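Local coordinates for protein thioesterase (Streptomyces sp. WAC02707, PDB 6VAP) that probably hydrolyses acyl groups stalled on the carrier domains of the borrelidin polyketide synthase, acting as its type II thioesterase, at residues 30-35 and 95-100. Residues are numbered along the deposited sequence; the frame is centred on the assembly and turned at random.
Sequences LPHAGG and FGHSMG
Leu30 and Gly96 form a parallel bridge where two central strands of an alpha/beta-hydrolase sheet end, and just beyond it 95-100 turns through the GxSxG nucleophile elbow of this fold. Leu30 N gives a nearly straight bond to Phe95 O at 2.8 Å, while the return bond from His97 N to Leu30 O is weak at 3.4 Å. Leu30 O also lies near Gly96 CA and accepts a bond from the Tyr40 hydroxyl; Pro31 O accepts a hydrogen bond from the Tyr58 hydroxyl. Gly100 packs against the Leu30-Pro31 backbone: Gly100 CA approaches Pro31 O to 3.3 Å, and Gly100 O lies 3.4 Å from Leu30 CB.

The elbow is strained, with Ser98 at phi 56°, psi -122°. Its OG lies anti to the backbone N and bonds to NE2 of His232; Ser98, His232 and Asp204 probably form the catalytic triad. One water accepts from both Ala33 N (2.9 Å) and Met99 N (3.1 Å). Two backbone N-H groups converging beside the serine are what an oxyanion hole requires, so the water probably marks that site. Next to Ala33, the bent Met99 chain brings CE to 3.6 Å from Ala33 CA.

Beside Ser98, His32 CB packs against Ser98 CB, and the rings of His32 and His97 lie obliquely, planes at 79°. His97 ND1 is satisfied by Ser124 OG; His32 ND1, buried here, has no polar partner in the model and sits in plane at the edge of the His97 ring, 3.9 Å from His97 CD2.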
loop_
_atom_site.group_PDB
_atom_site.type_symbol
_atom_site.label_atom_id
_atom_site.label_comp_id
_atom_site.label_asym_id
_atom_site.label_seq_id
_atom_site.Cartn_x
_atom_site.Cartn_y
_atom_site.Cartn_z
ATOM N N LEU A 30 0.800 -3.393 0.283
ATOM C CA LEU A 30 1.812 -2.460 0.715
ATOM C C LEU A 30 1.385 -1.873 2.049
ATOM O O LEU A 30 0.354 -1.189 2.125
ATOM C CB LEU A 30 2.004 -1.349 -0.321
ATOM C CG LEU A 30 2.664 -1.714 -1.675
ATOM C CD1 LEU A 30 3.885 -2.551 -1.526
ATOM C CD2 LEU A 30 1.612 -2.472 -2.571
ATOM N N PRO A 31 2.129 -2.106 3.114
ATOM C CA PRO A 31 1.745 -1.548 4.405
ATOM C C PRO A 31 1.917 -0.043 4.468
ATOM O O PRO A 31 2.700 0.552 3.721
ATOM C CB PRO A 31 2.700 -2.233 5.371
ATOM C CG PRO A 31 3.141 -3.441 4.690
ATOM C CD PRO A 31 3.198 -3.100 3.245
ATOM N N HIS A 32 1.216 0.552 5.437
ATOM C CA HIS A 32 1.359 1.969 5.772
ATOM C C HIS A 32 2.697 2.259 6.446
ATOM O O HIS A 32 3.466 1.355 6.769
ATOM C CB HIS A 32 0.247 2.413 6.722
ATOM C CG HIS A 32 0.071 1.490 7.893
ATOM N ND1 HIS A 32 -0.468 0.218 7.785
ATOM C CD2 HIS A 32 0.460 1.631 9.180
ATOM C CE1 HIS A 32 -0.462 -0.351 8.977
ATOM N NE2 HIS A 32 0.127 0.470 9.830
ATOM N N ALA A 33 2.953 3.544 6.709
ATOM C CA ALA A 33 4.136 3.933 7.474
ATOM C C ALA A 33 4.115 3.318 8.868
ATOM O O ALA A 33 3.102 3.324 9.552
ATOM C CB ALA A 33 4.217 5.457 7.596
ATOM N N GLY A 34 5.233 2.775 9.292
ATOM C CA GLY A 34 5.289 2.045 10.533
ATOM C C GLY A 34 4.673 0.673 10.484
ATOM O O GLY A 34 4.677 -0.014 11.508
ATOM N N GLY A 35 4.150 0.242 9.328
ATOM C CA GLY A 35 3.527 -1.054 9.246
ATOM C C GLY A 35 4.480 -2.118 8.746
ATOM O O GLY A 35 5.517 -1.828 8.182
ATOM N N PHE A 95 -2.727 -3.388 -3.504
ATOM C CA PHE A 95 -3.462 -2.747 -2.425
ATOM C C PHE A 95 -2.465 -2.047 -1.520
ATOM O O PHE A 95 -1.509 -2.669 -1.039
ATOM C CB PHE A 95 -4.297 -3.757 -1.627
ATOM C CG PHE A 95 -5.058 -3.138 -0.504
ATOM C CD1 PHE A 95 -4.464 -2.910 0.707
ATOM C CD2 PHE A 95 -6.407 -2.805 -0.663
ATOM C CE1 PHE A 95 -5.201 -2.301 1.755
ATOM C CE2 PHE A 95 -7.117 -2.229 0.343
ATOM C CZ PHE A 95 -6.495 -1.947 1.554
ATOM N N GLY A 96 -2.681 -0.750 -1.297
ATOM C CA GLY A 96 -1.840 -0.004 -0.366
ATOM C C GLY A 96 -2.674 0.841 0.579
ATOM O O GLY A 96 -3.633 1.482 0.144
ATOM N N HIS A 97 -2.300 0.899 1.849
ATOM C CA HIS A 97 -2.925 1.781 2.817
ATOM C C HIS A 97 -1.963 2.911 3.157
ATOM O O HIS A 97 -0.784 2.671 3.416
ATOM C CB HIS A 97 -3.305 0.989 4.059
ATOM C CG HIS A 97 -3.981 1.813 5.102
ATOM N ND1 HIS A 97 -5.189 2.445 4.892
ATOM C CD2 HIS A 97 -3.603 2.120 6.363
ATOM C CE1 HIS A 97 -5.535 3.094 5.992
ATOM N NE2 HIS A 97 -4.584 2.923 6.894
ATOM N N SER A 98 -2.472 4.141 3.140
ATOM C CA SER A 98 -1.741 5.342 3.529
ATOM C C SER A 98 -0.481 5.438 2.693
ATOM O O SER A 98 -0.559 5.465 1.468
ATOM C CB SER A 98 -1.469 5.359 5.027
ATOM O OG SER A 98 -1.202 6.681 5.476
ATOM N N MET A 99 0.684 5.474 3.314
ATOM C CA MET A 99 1.905 5.546 2.524
ATOM C C MET A 99 1.994 4.387 1.530
ATOM O O MET A 99 2.452 4.565 0.395
ATOM C CB MET A 99 3.122 5.559 3.438
ATOM C CG MET A 99 4.448 5.708 2.721
ATOM S SD MET A 99 5.415 4.180 2.623
ATOM C CE MET A 99 5.826 3.960 4.317
ATOM N N GLY A 100 1.547 3.196 1.931
ATOM C CA GLY A 100 1.506 2.076 1.008
ATOM C C GLY A 100 0.729 2.362 -0.261
ATOM O O GLY A 100 0.992 1.741 -1.298
HETATM O O HOH W 1 1.410 5.958 6.325
#